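Local coordinates for class I phosphodiesterase PDEB1 (Leishmania major, PDB 2R8Q), which belongs to the class I phosphodiesterases, with an all-helical catalytic domain that holds zinc and magnesium ions and here binds 3-isobutyl-1-methylxanthine, at residues Pro41-Leu45 with Phe46-Glu50. Numbering follows the deposited sequence.
Sequences PGFNL and FEVRE
With CG of Asn44 trans to the backbone nitrogen (chi1 -177°) and chi2 of -2° turning OD1 to the CA side, that oxygen meets Phe46 N, while chi1 of -73° in Phe46 sets its ring edge beside the same oxygen. Asn44 is the N-cap of helix 45-51: its OD1 accepts from Phe46 N at 2.9 Å, the donor lying well out of the amide plane. Asparagine suits this place because its short side chain can offer a carbonyl to a first-turn N-H that has no helical acceptor. Its own backbone O takes Glu47 N at 3.1 Å, a bent bond, before regular helical pairing begins with Arg49 N to Leu45 O at 3.0 Å. The extended Glu47 side chain reaches Asn44 through two waters, OE1 accepting from both, one held by Asn44 N and the other by Asn44 ND2; OE2 forms a salt bridge with Lys51. Phe43, in the loop before the helix, brings CE1 to 3.7 Å from Val48 CG2, an apolar loop-to-helix contact. Leu45 packs separately on Val106 of helix 102-118. Phe46 stacks edge-to-face on Trp268, and Arg49 makes a cation-pi contact with Tyr103. Two N-H groups at the helix start, those of Phe46 and Glu47, thus find acceptors on Asn44, and the negative charge of Glu47, shared with Lys51, probably interacts favourably with the helix dipole.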
ATOM      1  N   PRO A  41     -30.137  15.012  11.256  1.00 21.14           N
ATOM      2  CA  PRO A  41     -28.905  15.504  11.880  1.00 20.87           C
ATOM      3  C   PRO A  41     -28.939  15.182  13.375  1.00 21.93           C
ATOM      4  O   PRO A  41     -27.903  15.135  14.040  1.00 23.54           O
ATOM      5  CB  PRO A  41     -28.961  17.008  11.620  1.00 22.35           C
ATOM      6  CG  PRO A  41     -29.701  17.097  10.326  1.00 22.91           C
ATOM      7  CD  PRO A  41     -30.818  16.099  10.530  1.00 20.39           C
ATOM      8  N   GLY A  42     -30.146  14.960  13.885  1.00 21.80           N
ATOM      9  CA  GLY A  42     -30.332  14.657  15.294  1.00 21.06           C
ATOM     10  C   GLY A  42     -30.131  13.204  15.677  1.00 20.88           C
ATOM     11  O   GLY A  42     -30.189  12.863  16.861  1.00 20.88           O
ATOM     12  N   PHE A  43     -29.911  12.340  14.690  1.00 20.31           N
ATOM     13  CA  PHE A  43     -29.685  10.928  14.969  1.00 19.08           C
ATOM     14  C   PHE A  43     -28.470  10.796  15.880  1.00 19.21           C
ATOM     15  O   PHE A  43     -27.427  11.401  15.624  1.00 19.80           O
ATOM     16  CB  PHE A  43     -29.438  10.151  13.672  1.00 19.00           C
ATOM     17  CG  PHE A  43     -28.956   8.749  13.898  1.00 20.21           C
ATOM     18  CD1 PHE A  43     -29.784   7.800  14.490  1.00 19.51           C
ATOM     19  CD2 PHE A  43     -27.660   8.384  13.549  1.00 19.36           C
ATOM     20  CE1 PHE A  43     -29.326   6.506  14.733  1.00 19.46           C
ATOM     21  CE2 PHE A  43     -27.192   7.094  13.786  1.00 18.20           C
ATOM     22  CZ  PHE A  43     -28.027   6.150  14.381  1.00 20.31           C
ATOM     23  N   ASN A  44     -28.607  10.004  16.941  1.00 18.12           N
ATOM     24  CA  ASN A  44     -27.523   9.804  17.900  1.00 18.04           C
ATOM     25  C   ASN A  44     -27.041   8.353  17.888  1.00 18.75           C
ATOM     26  O   ASN A  44     -27.687   7.466  18.449  1.00 18.62           O
ATOM     27  CB  ASN A  44     -28.010  10.187  19.305  1.00 18.54           C
ATOM     28  CG  ASN A  44     -26.925  10.067  20.357  1.00 20.51           C
ATOM     29  OD1 ASN A  44     -25.798   9.668  20.068  1.00 23.16           O
ATOM     30  ND2 ASN A  44     -27.265  10.417  21.592  1.00 22.10           N
ATOM     31  N   LEU A  45     -25.897   8.116  17.250  1.00 16.44           N
ATOM     32  CA  LEU A  45     -25.344   6.770  17.163  1.00 15.63           C
ATOM     33  C   LEU A  45     -25.004   6.177  18.528  1.00 15.76           C
ATOM     34  O   LEU A  45     -25.005   4.959  18.687  1.00 16.99           O
ATOM     35  CB  LEU A  45     -24.103   6.761  16.256  1.00 15.69           C
ATOM     36  CG  LEU A  45     -23.434   5.405  15.989  1.00 14.28           C
ATOM     37  CD1 LEU A  45     -24.418   4.433  15.339  1.00 16.66           C
ATOM     38  CD2 LEU A  45     -22.231   5.618  15.076  1.00 15.57           C
ATOM     39  N   PHE A  46     -24.711   7.020  19.515  1.00 16.34           N
ATOM     40  CA  PHE A  46     -24.390   6.496  20.839  1.00 16.59           C
ATOM     41  C   PHE A  46     -25.604   5.830  21.469  1.00 18.45           C
ATOM     42  O   PHE A  46     -25.462   4.882  22.239  1.00 19.29           O
ATOM     43  CB  PHE A  46     -23.867   7.597  21.766  1.00 16.58           C
ATOM     44  CG  PHE A  46     -22.474   8.048  21.442  1.00 16.61           C
ATOM     45  CD1 PHE A  46     -22.258   9.219  20.724  1.00 15.95           C
ATOM     46  CD2 PHE A  46     -21.375   7.290  21.838  1.00 16.51           C
ATOM     47  CE1 PHE A  46     -20.967   9.630  20.403  1.00 16.51           C
ATOM     48  CE2 PHE A  46     -20.078   7.690  21.522  1.00 16.58           C
ATOM     49  CZ  PHE A  46     -19.874   8.866  20.803  1.00 15.68           C
ATOM     50  N   GLU A  47     -26.792   6.324  21.139  1.00 19.45           N
ATOM     51  CA  GLU A  47     -28.020   5.748  21.678  1.00 20.85           C
ATOM     52  C   GLU A  47     -28.150   4.317  21.167  1.00 21.27           C
ATOM     53  O   GLU A  47     -28.454   3.399  21.930  1.00 21.99           O
ATOM     54  CB  GLU A  47     -29.232   6.565  21.237  1.00 23.67           C
ATOM     55  CG  GLU A  47     -30.514   6.197  21.963  1.00 30.88           C
ATOM     56  CD  GLU A  47     -31.733   6.848  21.346  1.00 34.23           C
ATOM     57  OE1 GLU A  47     -31.646   8.034  20.964  1.00 35.61           O
ATOM     58  OE2 GLU A  47     -32.782   6.173  21.249  1.00 37.65           O
ATOM     59  N   VAL A  48     -27.917   4.135  19.870  1.00 20.23           N
ATOM     60  CA  VAL A  48     -27.987   2.812  19.258  1.00 19.13           C
ATOM     61  C   VAL A  48     -26.940   1.881  19.866  1.00 18.79           C
ATOM     62  O   VAL A  48     -27.221   0.716  20.146  1.00 19.99           O
ATOM     63  CB  VAL A  48     -27.752   2.888  17.729  1.00 17.46           C
ATOM     64  CG1 VAL A  48     -27.625   1.489  17.146  1.00 19.01           C
ATOM     65  CG2 VAL A  48     -28.897   3.631  17.065  1.00 19.20           C
ATOM     66  N   ARG A  49     -25.733   2.397  20.071  1.00 18.59           N
ATOM     67  CA  ARG A  49     -24.651   1.600  20.638  1.00 18.25           C
ATOM     68  C   ARG A  49     -24.943   1.136  22.058  1.00 19.73           C
ATOM     69  O   ARG A  49     -24.686  -0.013  22.411  1.00 20.53           O
ATOM     70  CB  ARG A  49     -23.344   2.397  20.626  1.00 19.17           C
ATOM     71  CG  ARG A  49     -22.787   2.625  19.233  1.00 18.71           C
ATOM     72  CD  ARG A  49     -21.614   3.584  19.261  1.00 19.22           C
ATOM     73  NE  ARG A  49     -20.469   3.059  20.003  1.00 19.29           N
ATOM     74  CZ  ARG A  49     -19.322   3.716  20.153  1.00 20.69           C
ATOM     75  NH1 ARG A  49     -19.176   4.919  19.613  1.00 19.46           N
ATOM     76  NH2 ARG A  49     -18.321   3.174  20.834  1.00 21.92           N
ATOM     77  N   GLU A  50     -25.496   2.033  22.865  1.00 21.22           N
ATOM     78  CA  GLU A  50     -25.799   1.714  24.252  1.00 23.41           C
ATOM     79  C   GLU A  50     -26.946   0.726  24.428  1.00 23.25           C
ATOM     80  O   GLU A  50     -26.909  -0.116  25.323  1.00 22.22           O
ATOM     81  CB  GLU A  50     -26.118   3.001  25.019  1.00 25.27           C
ATOM     82  CG  GLU A  50     -26.423   2.784  26.492  1.00 34.02           C
ATOM     83  CD  GLU A  50     -26.747   4.075  27.220  1.00 36.91           C
ATOM     84  OE1 GLU A  50     -27.739   4.739  26.842  1.00 39.22           O
ATOM     85  OE2 GLU A  50     -26.012   4.422  28.171  1.00 40.00           O
TER
HETATM   86  O   HOH W   1     -31.129   8.893  17.951  1.00 27.91           O
HETATM   87  O   HOH W   2     -30.287   9.991  22.200  1.00 38.97           O